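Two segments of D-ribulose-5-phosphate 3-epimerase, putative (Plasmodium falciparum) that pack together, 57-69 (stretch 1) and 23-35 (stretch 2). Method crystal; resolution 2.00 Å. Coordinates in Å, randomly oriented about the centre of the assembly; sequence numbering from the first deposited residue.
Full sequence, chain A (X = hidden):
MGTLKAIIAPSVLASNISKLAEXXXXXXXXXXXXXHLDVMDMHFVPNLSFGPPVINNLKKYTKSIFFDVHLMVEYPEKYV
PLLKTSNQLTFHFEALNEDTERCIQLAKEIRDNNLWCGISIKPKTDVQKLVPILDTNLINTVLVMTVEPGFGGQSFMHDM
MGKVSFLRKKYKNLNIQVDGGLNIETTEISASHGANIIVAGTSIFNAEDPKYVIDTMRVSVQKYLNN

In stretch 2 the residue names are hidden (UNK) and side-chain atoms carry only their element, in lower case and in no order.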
# COMPACT_ATOMS: atom_id res chain seq x y z
N ASN A 57 3.81 14.87 -11.32
CA ASN A 57 3.15 16.17 -11.39
C ASN A 57 2.44 16.47 -10.06
O ASN A 57 2.46 17.60 -9.57
CB ASN A 57 2.14 16.20 -12.54
CG ASN A 57 1.54 17.59 -12.76
OD1 ASN A 57 0.40 17.86 -12.38
ND2 ASN A 57 2.33 18.48 -13.37
N LEU A 58 1.81 15.45 -9.49
CA LEU A 58 1.10 15.59 -8.22
C LEU A 58 2.03 16.14 -7.13
O LEU A 58 1.62 16.98 -6.32
CB LEU A 58 0.55 14.24 -7.77
CG LEU A 58 -0.12 14.19 -6.39
CD1 LEU A 58 -1.36 15.06 -6.38
CD2 LEU A 58 -0.47 12.74 -6.04
N LYS A 59 3.27 15.66 -7.11
CA LYS A 59 4.24 16.08 -6.10
C LYS A 59 4.43 17.60 -6.05
O LYS A 59 4.82 18.16 -5.03
CB LYS A 59 5.58 15.39 -6.35
CG LYS A 59 6.64 15.65 -5.30
CD LYS A 59 6.23 15.10 -3.94
CE LYS A 59 7.29 15.42 -2.89
NZ LYS A 59 6.82 15.04 -1.53
N LYS A 60 4.16 18.26 -7.17
CA LYS A 60 4.31 19.70 -7.26
C LYS A 60 3.29 20.44 -6.38
O LYS A 60 3.52 21.58 -5.95
CB LYS A 60 4.14 20.14 -8.72
CG LYS A 60 4.30 21.64 -8.95
CD LYS A 60 3.75 22.09 -10.31
CE LYS A 60 4.56 21.58 -11.50
NZ LYS A 60 4.50 20.10 -11.67
N TYR A 61 2.16 19.79 -6.09
CA TYR A 61 1.10 20.42 -5.31
C TYR A 61 0.86 19.92 -3.89
O TYR A 61 -0.06 20.39 -3.22
CB TYR A 61 -0.21 20.34 -6.11
CG TYR A 61 -0.08 20.87 -7.52
CD1 TYR A 61 0.07 20.00 -8.60
CD2 TYR A 61 -0.05 22.24 -7.77
CE1 TYR A 61 0.23 20.49 -9.90
CE2 TYR A 61 0.11 22.74 -9.06
CZ TYR A 61 0.25 21.87 -10.12
OH TYR A 61 0.40 22.37 -11.39
N THR A 62 1.67 18.99 -3.43
CA THR A 62 1.51 18.46 -2.08
C THR A 62 2.55 19.04 -1.14
O THR A 62 3.49 19.71 -1.57
CB THR A 62 1.64 16.92 -2.05
OG1 THR A 62 2.92 16.54 -2.58
CG2 THR A 62 0.53 16.28 -2.89
N LYS A 63 2.38 18.77 0.15
CA LYS A 63 3.32 19.27 1.14
C LYS A 63 4.04 18.15 1.86
O LYS A 63 5.02 17.61 1.35
CB LYS A 63 2.58 20.17 2.14
CG LYS A 63 2.10 21.47 1.52
CD LYS A 63 1.35 22.36 2.49
CE LYS A 63 0.01 21.76 2.87
NZ LYS A 63 -0.81 22.70 3.69
N SER A 64 3.56 17.78 3.04
CA SER A 64 4.20 16.73 3.82
C SER A 64 3.74 15.30 3.55
O SER A 64 4.43 14.36 3.93
CB SER A 64 4.02 17.02 5.32
OG SER A 64 4.59 18.27 5.67
N ILE A 65 2.60 15.12 2.90
CA ILE A 65 2.11 13.77 2.68
C ILE A 65 3.08 12.82 1.97
O ILE A 65 3.68 13.16 0.95
CB ILE A 65 0.72 13.79 1.98
CG1 ILE A 65 -0.02 12.48 2.28
CG2 ILE A 65 0.88 14.02 0.48
CD1 ILE A 65 -1.53 12.57 2.09
N PHE A 66 3.24 11.63 2.55
CA PHE A 66 4.12 10.55 2.10
C PHE A 66 3.57 9.86 0.84
O PHE A 66 2.43 9.40 0.83
CB PHE A 66 4.23 9.55 3.26
CG PHE A 66 5.22 8.44 3.06
CD1 PHE A 66 6.46 8.47 3.70
CD2 PHE A 66 4.87 7.28 2.36
CE1 PHE A 66 7.32 7.37 3.66
CE2 PHE A 66 5.72 6.17 2.31
CZ PHE A 66 6.95 6.22 2.97
N PHE A 67 4.39 9.77 -0.21
CA PHE A 67 3.97 9.14 -1.46
C PHE A 67 4.20 7.63 -1.43
O PHE A 67 5.33 7.16 -1.54
CB PHE A 67 4.71 9.77 -2.65
CG PHE A 67 4.04 11.00 -3.21
CD1 PHE A 67 3.54 12.01 -2.38
CD2 PHE A 67 3.91 11.16 -4.59
CE1 PHE A 67 2.93 13.15 -2.92
CE2 PHE A 67 3.31 12.31 -5.14
CZ PHE A 67 2.82 13.30 -4.30
N ASP A 68 3.11 6.88 -1.29
CA ASP A 68 3.17 5.43 -1.23
C ASP A 68 2.65 4.84 -2.55
O ASP A 68 1.44 4.79 -2.79
CB ASP A 68 2.35 4.97 -0.02
CG ASP A 68 2.23 3.48 0.09
OD1 ASP A 68 3.22 2.76 -0.17
OD2 ASP A 68 1.13 3.02 0.47
N VAL A 69 3.58 4.40 -3.39
CA VAL A 69 3.23 3.86 -4.71
C VAL A 69 3.16 2.34 -4.77
O VAL A 69 4.15 1.65 -4.51
CB VAL A 69 4.24 4.35 -5.79
CG1 VAL A 69 3.74 3.97 -7.17
CG2 VAL A 69 4.43 5.87 -5.68
N UNK A 23 -7.86 16.27 -4.50
CA UNK A 23 -8.22 15.18 -3.60
C UNK A 23 -7.11 14.86 -2.61
O UNK A 23 -7.37 14.56 -1.44
c UNK A 23 -8.58 13.93 -4.42
c UNK A 23 -9.84 14.10 -5.26
o UNK A 23 -12.04 13.23 -5.01
c UNK A 23 -11.11 13.85 -4.46
o UNK A 23 -11.18 14.27 -3.28
N UNK A 24 -5.86 14.90 -3.08
CA UNK A 24 -4.72 14.60 -2.22
C UNK A 24 -4.49 15.70 -1.20
O UNK A 24 -4.16 15.43 -0.04
o UNK A 24 -3.64 13.37 -4.02
c UNK A 24 -3.43 14.40 -3.05
c UNK A 24 -2.28 14.00 -2.14
N UNK A 25 -4.67 16.95 -1.62
CA UNK A 25 -4.50 18.09 -0.72
C UNK A 25 -5.57 17.98 0.36
O UNK A 25 -5.32 18.27 1.53
o UNK A 25 -4.86 21.19 -3.77
n UNK A 25 -2.64 21.54 -3.72
c UNK A 25 -4.65 19.41 -1.50
c UNK A 25 -3.54 19.62 -2.54
c UNK A 25 -3.74 20.86 -3.39
N UNK A 26 -6.77 17.54 -0.03
CA UNK A 26 -7.87 17.37 0.90
C UNK A 26 -7.50 16.31 1.94
O UNK A 26 -7.65 16.52 3.14
c UNK A 26 -11.47 16.18 0.07
c UNK A 26 -10.38 16.78 0.95
c UNK A 26 -12.98 14.25 0.32
n UNK A 26 -12.37 15.32 0.83
c UNK A 26 -9.13 16.97 0.12
n UNK A 26 -13.79 13.53 1.09
n UNK A 26 -12.77 13.91 -0.94
N UNK A 27 -7.02 15.16 1.48
CA UNK A 27 -6.63 14.09 2.40
C UNK A 27 -5.53 14.60 3.33
O UNK A 27 -5.51 14.28 4.53
c UNK A 27 -9.85 12.68 1.60
c UNK A 27 -7.23 12.12 0.85
s UNK A 27 -8.53 11.52 1.97
c UNK A 27 -6.12 12.87 1.62
N UNK A 28 -4.63 15.40 2.78
CA UNK A 28 -3.53 15.97 3.55
C UNK A 28 -4.09 16.88 4.64
O UNK A 28 -3.68 16.80 5.80
o UNK A 28 0.77 17.12 1.98
o UNK A 28 -0.68 18.66 1.40
c UNK A 28 -2.61 16.76 2.61
c UNK A 28 -1.28 17.19 3.19
c UNK A 28 -0.33 17.69 2.11
N UNK A 29 -5.05 17.73 4.28
CA UNK A 29 -5.65 18.65 5.23
C UNK A 29 -6.44 17.93 6.33
O UNK A 29 -6.62 18.47 7.42
o UNK A 29 -7.78 19.02 4.11
c UNK A 29 -6.57 19.64 4.52
N UNK A 30 -6.89 16.71 6.04
CA UNK A 30 -7.65 15.94 7.02
C UNK A 30 -6.75 15.17 7.97
O UNK A 30 -7.23 14.58 8.94
c UNK A 30 -10.55 14.48 4.82
c UNK A 30 -8.61 14.96 6.31
c UNK A 30 -10.52 16.57 6.22
c UNK A 30 -9.68 15.59 5.41
N UNK A 31 -5.45 15.15 7.69
CA UNK A 31 -4.54 14.45 8.57
C UNK A 31 -4.01 13.11 8.10
O UNK A 31 -3.30 12.43 8.84
N UNK A 32 -4.35 12.70 6.88
CA UNK A 32 -3.85 11.42 6.38
C UNK A 32 -2.33 11.54 6.28
O UNK A 32 -1.82 12.52 5.73
c UNK A 32 -4.46 11.11 5.01
N UNK A 33 -1.61 10.56 6.82
CA UNK A 33 -0.15 10.57 6.79
C UNK A 33 0.43 10.21 5.43
O UNK A 33 1.43 10.79 4.99
c UNK A 33 0.41 9.60 7.84
c UNK A 33 -1.29 9.42 9.76
o UNK A 33 -2.03 8.80 8.96
o UNK A 33 -1.63 9.62 10.95
c UNK A 33 0.07 9.94 9.31
N UNK A 34 -0.20 9.25 4.76
CA UNK A 34 0.25 8.76 3.46
C UNK A 34 -0.84 8.92 2.41
O UNK A 34 -2.02 9.04 2.75
c UNK A 34 3.11 3.35 3.62
c UNK A 34 1.81 6.85 4.30
c UNK A 34 4.19 3.41 4.53
c UNK A 34 0.57 7.26 3.54
c UNK A 34 2.25 4.43 3.45
c UNK A 34 3.56 5.62 5.12
c UNK A 34 2.49 7.58 5.23
c UNK A 34 2.47 5.59 4.21
c UNK A 34 4.42 4.54 5.28
n UNK A 34 3.55 6.84 5.73
N UNK A 35 -0.45 8.91 1.14
CA UNK A 35 -1.40 8.95 0.04
C UNK A 35 -1.01 7.71 -0.76
O UNK A 35 0.14 7.56 -1.16
c UNK A 35 -2.48 10.32 -1.80
c UNK A 35 -3.83 10.40 -1.11
c UNK A 35 0.02 10.34 -1.58
c UNK A 35 -1.30 10.26 -0.82
O HOH W 1 -0.65 21.08 -0.46

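Position 23 carries three carbons in a row, the third bearing two oxygens, and reaches nothing on stretch 1; this is Glu23. At position 24 a single carbon holds one oxygen and one carbon, a branched hydroxyl side chain. It is Thr24, and its CG2 lies 3.7 Å from Thr62 CG2 while OG1 sits 3.7 Å from Leu58 CD1. Position 25 has three carbons ending in one oxygen and one nitrogen, the nitrogen facing a backbone carbonyl. A terminal amide of this length is Gln25, whose NE2 donates a hydrogen bond to Tyr61 O (2.9 Å).

Position 26 shows three carbons, a nitrogen and a carbon carrying two more nitrogens, out of reach of stretch 1: Arg26, with NH1 in a salt bridge to Glu23 OE1 (2.9 Å). Position 27 has two carbons, a sulfur and a terminal carbon, unbranched; this is Met27, whose end leads away from stretch 1. Position 28 again has three carbons and two terminal oxygens, but here the carboxylate meets the loop of stretch 1. This is Glu28; OE2 accepts hydrogen bonds from Lys63 N and Ile65 N, both at 2.9 Å.

One carbon and one oxygen at position 29 give Ser29, pointing away, its OG bonded to Arg26 O (2.7 Å). Position 30, four carbons forked at the second, is Leu30, also out of reach. Position 31 has no side-chain atoms and a positive phi, at which a CB would jam against the preceding carbonyl; it is Gly31, closing the helix in a Schellman motif. The lone carbon at position 32 is Ala32, its CB 4.4 Å from Ile65 CD1. Position 33, three carbons with two oxygens on the third, its CA-to-CB bond pointing away from stretch 1, is Glu33; its backbone O accepts from Phe66 N (3.2 Å).

At position 34 one carbon leads to fused five- and six-membered rings holding eight carbons and one nitrogen, lying over the Phe66 ring. Only Trp34 fits. Its five-membered ring makes an offset stack with that phenyl, centroids 3.9 Å apart and planes at 11°. Position 35 has four carbons forked at the first, one arm two carbons long: Ile35, with CB 3.7 Å from Ile65 CD1 and CG2 4.0 Å from Phe67 CD1.

The contact thus has two parts. The Glu28 carboxylate gathers amides of the loop, and water 1 links its OE1 to Tyr61 O. Beyond it the two stretches pair as parallel strands, with Ile35 N bonded to Phe66 O (2.9 Å) and Asp68 N to Ile35 O (3.0 Å). The aromatic stack covers one sheet face, Phe67 and Ile35 the other, and Ile65 packs between helix and strand.

Stretch 2 (23-35) ETQRMESLGAEWI
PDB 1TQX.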